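Local coordinates for TRAP dicarboxylate transporter-DctP subunit (Marinobacter aquaeolei, PDB 4PFI), which probably binds a small organic acid in the periplasm and hands it to the membrane part of a TRAP (tripartite ATP-independent periplasmic) transporter, at residues L168-P171 with S172-Q175; Q321-I324 with E325-E329; A187-A190 with F191-G195. One frame throughout, in Å; residues are numbered along the deposited sequence.

Contact 1: residues L168-P171 with S172-Q175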
# COMPACT_ATOMS: atom_id res chain seq x y z
N LEU A 168 9.33 -7.15 -18.50
CA LEU A 168 7.89 -7.26 -18.61
C LEU A 168 7.38 -6.02 -19.36
O LEU A 168 6.80 -5.11 -18.76
CB LEU A 168 7.27 -7.36 -17.22
CG LEU A 168 7.68 -8.62 -16.44
CD1 LEU A 168 7.40 -8.47 -14.95
CD2 LEU A 168 6.98 -9.87 -16.98
N ARG A 169 7.62 -6.00 -20.68
CA ARG A 169 7.33 -4.83 -21.50
C ARG A 169 5.94 -4.84 -22.13
O ARG A 169 5.39 -3.79 -22.42
CB ARG A 169 8.37 -4.70 -22.61
CG ARG A 169 9.77 -4.49 -22.11
CD ARG A 169 10.79 -4.68 -23.24
NE ARG A 169 12.13 -4.32 -22.80
CZ ARG A 169 12.50 -3.06 -22.57
NH1 ARG A 169 11.63 -2.07 -22.75
NH2 ARG A 169 13.74 -2.81 -22.16
N THR A 170 5.39 -6.03 -22.37
CA THR A 170 4.05 -6.16 -22.93
C THR A 170 3.27 -7.21 -22.15
O THR A 170 3.87 -8.04 -21.49
CB THR A 170 4.07 -6.56 -24.42
OG1 THR A 170 4.53 -7.91 -24.53
CG2 THR A 170 5.01 -5.65 -25.19
N PRO A 171 1.94 -7.16 -22.20
CA PRO A 171 1.11 -8.19 -21.57
C PRO A 171 1.54 -9.58 -22.01
O PRO A 171 1.54 -10.50 -21.19
CB PRO A 171 -0.29 -7.89 -22.11
CG PRO A 171 -0.27 -6.42 -22.39
CD PRO A 171 1.12 -6.11 -22.83
N SER A 172 1.93 -9.71 -23.27
CA SER A 172 2.41 -10.98 -23.77
C SER A 172 3.54 -11.59 -22.89
O SER A 172 3.64 -12.82 -22.77
CB SER A 172 2.91 -10.82 -25.20
OG SER A 172 3.52 -12.03 -25.63
N ASP A 173 4.39 -10.75 -22.29
CA ASP A 173 5.46 -11.23 -21.41
C ASP A 173 4.97 -11.91 -20.11
O ASP A 173 5.73 -12.65 -19.47
CB ASP A 173 6.40 -10.08 -21.05
CG ASP A 173 7.21 -9.57 -22.25
OD1 ASP A 173 7.47 -10.38 -23.18
OD2 ASP A 173 7.57 -8.37 -22.27
N PHE A 174 3.72 -11.66 -19.74
CA PHE A 174 3.11 -12.26 -18.55
C PHE A 174 2.48 -13.63 -18.84
O PHE A 174 2.20 -14.38 -17.89
CB PHE A 174 2.02 -11.33 -17.98
CG PHE A 174 2.55 -10.20 -17.16
CD1 PHE A 174 2.85 -10.38 -15.83
CD2 PHE A 174 2.78 -8.95 -17.73
CE1 PHE A 174 3.37 -9.35 -15.07
CE2 PHE A 174 3.28 -7.91 -16.97
CZ PHE A 174 3.59 -8.11 -15.65
N GLN A 175 2.23 -13.96 -20.11
CA GLN A 175 1.53 -15.21 -20.46
C GLN A 175 2.17 -16.46 -19.86
O GLN A 175 3.35 -16.74 -20.12
CB GLN A 175 1.43 -15.39 -21.99
CG GLN A 175 0.21 -14.71 -22.61
CD GLN A 175 -1.07 -15.51 -22.41
OE1 GLN A 175 -1.04 -16.67 -21.99
NE2 GLN A 175 -2.22 -14.88 -22.70

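Contact 2: residues Q321-I324 with E325-E329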
# COMPACT_ATOMS: atom_id res chain seq x y z
N GLN A 321 -13.89 -4.14 -14.02
CA GLN A 321 -15.15 -4.86 -14.08
C GLN A 321 -15.31 -5.74 -12.85
O GLN A 321 -16.30 -5.64 -12.14
CB GLN A 321 -15.20 -5.69 -15.36
CG GLN A 321 -16.46 -6.53 -15.54
CD GLN A 321 -16.38 -7.45 -16.75
OE1 GLN A 321 -16.06 -7.00 -17.86
NE2 GLN A 321 -16.63 -8.73 -16.55
N ARG A 322 -14.32 -6.59 -12.58
CA ARG A 322 -14.34 -7.47 -11.40
C ARG A 322 -14.49 -6.65 -10.12
O ARG A 322 -15.17 -7.06 -9.18
CB ARG A 322 -13.07 -8.34 -11.35
CG ARG A 322 -12.86 -9.11 -10.03
CD ARG A 322 -13.93 -10.19 -9.75
NE ARG A 322 -14.31 -10.95 -10.95
CZ ARG A 322 -13.58 -11.94 -11.48
NH1 ARG A 322 -12.42 -12.31 -10.94
NH2 ARG A 322 -14.02 -12.56 -12.58
N PHE A 323 -13.88 -5.47 -10.09
CA PHE A 323 -13.93 -4.61 -8.92
C PHE A 323 -15.34 -4.11 -8.68
O PHE A 323 -15.79 -4.10 -7.54
CB PHE A 323 -12.99 -3.40 -9.06
CG PHE A 323 -13.04 -2.45 -7.89
CD1 PHE A 323 -12.68 -2.87 -6.62
CD2 PHE A 323 -13.50 -1.14 -8.06
CE1 PHE A 323 -12.73 -1.99 -5.55
CE2 PHE A 323 -13.56 -0.26 -6.99
CZ PHE A 323 -13.18 -0.69 -5.74
N ILE A 324 -16.01 -3.69 -9.75
CA ILE A 324 -17.40 -3.21 -9.68
C ILE A 324 -18.35 -4.32 -9.25
O ILE A 324 -19.16 -4.12 -8.35
CB ILE A 324 -17.92 -2.65 -11.03
CG1 ILE A 324 -17.12 -1.42 -11.46
CG2 ILE A 324 -19.41 -2.27 -10.94
CD1 ILE A 324 -17.03 -0.37 -10.38
N GLU A 325 -18.25 -5.50 -9.87
CA GLU A 325 -19.03 -6.66 -9.45
C GLU A 325 -18.93 -6.89 -7.94
O GLU A 325 -19.91 -7.25 -7.29
CB GLU A 325 -18.54 -7.92 -10.17
CG GLU A 325 -18.74 -7.92 -11.66
CD GLU A 325 -17.94 -9.02 -12.36
OE1 GLU A 325 -17.13 -9.72 -11.70
OE2 GLU A 325 -18.12 -9.19 -13.60
N LEU A 326 -17.74 -6.67 -7.39
CA LEU A 326 -17.48 -6.93 -5.98
C LEU A 326 -17.92 -5.81 -5.02
O LEU A 326 -18.13 -6.07 -3.84
CB LEU A 326 -15.98 -7.19 -5.77
CG LEU A 326 -15.49 -8.59 -6.16
CD1 LEU A 326 -13.94 -8.69 -6.11
CD2 LEU A 326 -16.14 -9.65 -5.27
N THR A 327 -18.03 -4.58 -5.51
CA THR A 327 -18.29 -3.45 -4.63
C THR A 327 -19.53 -2.63 -5.05
O THR A 327 -19.96 -1.75 -4.32
CB THR A 327 -17.07 -2.50 -4.56
OG1 THR A 327 -16.75 -2.03 -5.88
CG2 THR A 327 -15.86 -3.23 -3.96
N GLY A 328 -20.08 -2.94 -6.22
CA GLY A 328 -21.27 -2.29 -6.73
C GLY A 328 -21.13 -0.79 -6.93
O GLY A 328 -20.11 -0.29 -7.42
N GLU A 329 -22.17 -0.07 -6.54
CA GLU A 329 -22.32 1.35 -6.87
C GLU A 329 -21.29 2.23 -6.17
O GLU A 329 -20.86 3.26 -6.73
CB GLU A 329 -23.73 1.81 -6.49
CG GLU A 329 -24.81 1.21 -7.36
CD GLU A 329 -24.72 1.69 -8.80
OE1 GLU A 329 -24.21 2.82 -9.02
OE2 GLU A 329 -25.14 0.94 -9.71

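Contact 3: residues A187-A190 with F191-G195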
# COMPACT_ATOMS: atom_id res chain seq x y z
N ALA A 187 -6.45 -7.39 -7.05
CA ALA A 187 -5.03 -7.36 -7.39
C ALA A 187 -4.67 -8.58 -8.24
O ALA A 187 -3.93 -8.48 -9.21
CB ALA A 187 -4.14 -7.30 -6.14
N ALA A 188 -5.25 -9.73 -7.90
CA ALA A 188 -5.05 -10.95 -8.69
C ALA A 188 -5.56 -10.75 -10.12
O ALA A 188 -4.88 -11.09 -11.10
CB ALA A 188 -5.76 -12.13 -8.04
N GLU A 189 -6.76 -10.19 -10.24
CA GLU A 189 -7.41 -10.02 -11.54
C GLU A 189 -6.64 -9.08 -12.45
O GLU A 189 -6.65 -9.23 -13.66
CB GLU A 189 -8.84 -9.51 -11.38
CG GLU A 189 -9.57 -9.44 -12.69
CD GLU A 189 -9.68 -10.80 -13.38
OE1 GLU A 189 -9.47 -11.84 -12.71
OE2 GLU A 189 -9.98 -10.84 -14.59
N ALA A 190 -5.98 -8.11 -11.85
CA ALA A 190 -5.15 -7.16 -12.59
C ALA A 190 -4.10 -7.89 -13.44
O ALA A 190 -3.92 -7.57 -14.62
CB ALA A 190 -4.48 -6.21 -11.61
N PHE A 191 -3.42 -8.86 -12.83
CA PHE A 191 -2.34 -9.59 -13.51
C PHE A 191 -2.89 -10.75 -14.34
O PHE A 191 -2.32 -11.15 -15.35
CB PHE A 191 -1.30 -10.04 -12.48
CG PHE A 191 -0.42 -8.90 -12.00
CD1 PHE A 191 0.67 -8.46 -12.76
CD2 PHE A 191 -0.71 -8.22 -10.81
CE1 PHE A 191 1.45 -7.40 -12.35
CE2 PHE A 191 0.07 -7.16 -10.40
CZ PHE A 191 1.16 -6.75 -11.16
N ARG A 192 -4.03 -11.28 -13.93
CA ARG A 192 -4.71 -12.27 -14.73
C ARG A 192 -5.09 -11.62 -16.06
O ARG A 192 -5.09 -12.27 -17.09
CB ARG A 192 -5.94 -12.79 -14.00
CG ARG A 192 -6.45 -14.09 -14.51
CD ARG A 192 -7.65 -14.55 -13.66
NE ARG A 192 -7.26 -15.14 -12.36
CZ ARG A 192 -7.57 -14.66 -11.15
NH1 ARG A 192 -8.28 -13.54 -11.00
NH2 ARG A 192 -7.18 -15.30 -10.06
N SER A 193 -5.40 -10.33 -16.05
CA SER A 193 -5.74 -9.62 -17.29
C SER A 193 -4.61 -9.67 -18.32
O SER A 193 -4.86 -9.70 -19.51
CB SER A 193 -6.05 -8.15 -17.02
OG SER A 193 -7.12 -8.01 -16.12
N TYR A 194 -3.36 -9.66 -17.84
CA TYR A 194 -2.19 -9.72 -18.72
C TYR A 194 -1.88 -11.16 -19.14
O TYR A 194 -1.00 -11.39 -19.97
CB TYR A 194 -0.97 -9.11 -18.02
CG TYR A 194 -1.20 -7.70 -17.52
CD1 TYR A 194 -2.09 -6.84 -18.18
CD2 TYR A 194 -0.55 -7.24 -16.40
CE1 TYR A 194 -2.32 -5.56 -17.73
CE2 TYR A 194 -0.77 -5.96 -15.93
CZ TYR A 194 -1.66 -5.13 -16.60
OH TYR A 194 -1.87 -3.86 -16.15
N GLY A 195 -2.62 -12.11 -18.57
CA GLY A 195 -2.46 -13.51 -18.91
C GLY A 195 -1.52 -14.23 -17.96
O GLY A 195 -0.93 -15.24 -18.33

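Contact 1: residues L168-P171 with S172-Q175
The turn between strands 149-164 and 178-180 folds back on itself where Asp173 gathers the backbone N-H groups of Arg169 and Thr170. Both bonds end on OD2: Arg169 N, 2.9 Å away, is received by the anti lone pair of Asp173 OD2, whereas Thr170 N, 3.2 Å from the same oxygen, comes in from above the carboxylate plane. Asp173 CG stands beside its own backbone N, anti to the carbonyl carbon (chi1 -68°), which turns the carboxylate back to these two N-H groups. Asp173 N in turn bonds to Thr170 O at 2.9 Å, and Phe174 N closes the next step onto Pro171 O, also 2.9 Å. Leu168 and Phe174 cross at about a right angle. Leu168 CD2 stands over the centre of the ring, 4.0 Å from the centroid of Phe174, a CH-pi contact, while Leu168 CD1 reaches Phe174 CZ at 3.9 Å. The ring also meets Trp162 and Phe179 edge-to-face, and Pro171 packs on Phe312 and Ala315 of helix 306-316. Two N-H donors on one carboxylate oxygen would be expected to stabilise the charge of Asp173, and they tie its side chain to the chain entering the turn, while Phe174 anchors the turn in the aromatic core.

Contact 2: residues Q321-I324 with E325-E329
Glu325 lies between Gln321 and Arg322 one turn back on helix 318-339, each of its carboxylate oxygens engaging one of them. Glu325 OE1 forms a salt bridge with Arg322 NE at 3.2 Å; the oxygen lies in the guanidinium plane, at its edge, and the two planar groups are nearly coplanar. The Arg322 chain first leaves anti to the backbone N (chi1 169°), then bends at chi2 and chi3, which curls NE round to the carboxylate. The other oxygen, Glu325 OE2, takes a weak bond from Gln321 NE2 at 3.3 Å, and here the amide and carboxylate planes are turned 56° from each other. Leu326 packs along the aliphatic part of Arg322, its CD1 3.9 Å from Arg322 CD, and also touches Glu185 of helix 185-192.

On the buried side Phe323 and Thr327 meet as a ring and a branched tip. Thr327 OG1 sits over the centre of the Phe323 ring, and Thr327 CG2 touches Phe323 CE1 at 3.7 Å. The same Thr327 hydroxyl, OG1, donates to Phe323 O at 2.8 Å, a bond made possible by its place between the backbone N and carbonyl carbon (chi1 59°). The ring also touches Leu113 and Leu116 of a loop, Thr186 of helix 185-192 and Ile335 farther along its own helix.

Gly328, with positive phi, marks a local irregularity in the helix: Ile324 O accepts from both Gly328 N, in the carbonyl plane, and Thr327 N, 3.1 Å away and well above that plane.

Contact 3: residues A187-A190 with F191-G195
Glu189 and Arg192 pair in the last turns of helix 185-192, the helix of the beta-alpha-beta unit formed with strands 178-180 and 197-199. In this salt bridge Arg192 NH1 donates to Glu189 OE1 at 2.7 Å, nearly along the C-O axis and within the guanidinium plane. The two side chains cross at about a right angle; bends at chi2 of Glu189 (60°) and chi3 of Arg192 (-78°) bring their charged ends together. Ala188 CB lies 4.0 Å from Arg192 NH2, and Arg322 of helix 318-339 adds a long, weak ion pair to the same glutamate oxygen.

Among the polar bonds, Glu189 O receives two donors of one residue. Ser193 OG at 2.8 Å and Ser193 N at 2.9 Å from Glu189 O arrive from opposite faces of the carbonyl plane. Arg192 N bonds to Ala188 O at 3.0 Å. Gly195, at positive phi, ends the helix in a Schellman motif; its N bonds to Arg192 O at 2.9 Å, closing a type I beta turn from Arg192.

Aromatic contacts occupy the buried side. Ala190 O sits 3.6 Å above the centre of one face of the Tyr194 ring, and the Tyr194 hydroxyl is hydrogen-bonded to His117. At Phe191 it is the ring edge that meets the backbone, CD2 lying 3.6 Å from Ala187 O, while the ring stacks on Phe179.

Ser193 thus spends both its N-H and its hydroxyl on Glu189 O, and the turn at Gly195 bonds Arg192 O. The salt bridge holds exposed Arg192 to Glu189, whose carboxylate also faces Arg322 and so would probably be stabilised as an anion.

In the fold
Contact 3 is the most buried of the three, contact 1 is partly buried and contact 2 lies at the surface. Contacts 1 and 3 share an aromatic core: the ring of Phe174 packs on Phe191 and Tyr194, and both contacts also reach helix 306-316. Contact 2 meets contact 3 where Arg322 approaches Glu189, a long, weak ion pair, and contacts 1 and 2 do not meet, their nearest atoms being about 16 Å apart. Both helical contacts pair an arginine with a glutamate three residues away and set a serine or threonine hydroxyl on a backbone carbonyl. In contact 1, a loop, the carboxylate instead binds backbone N-H groups.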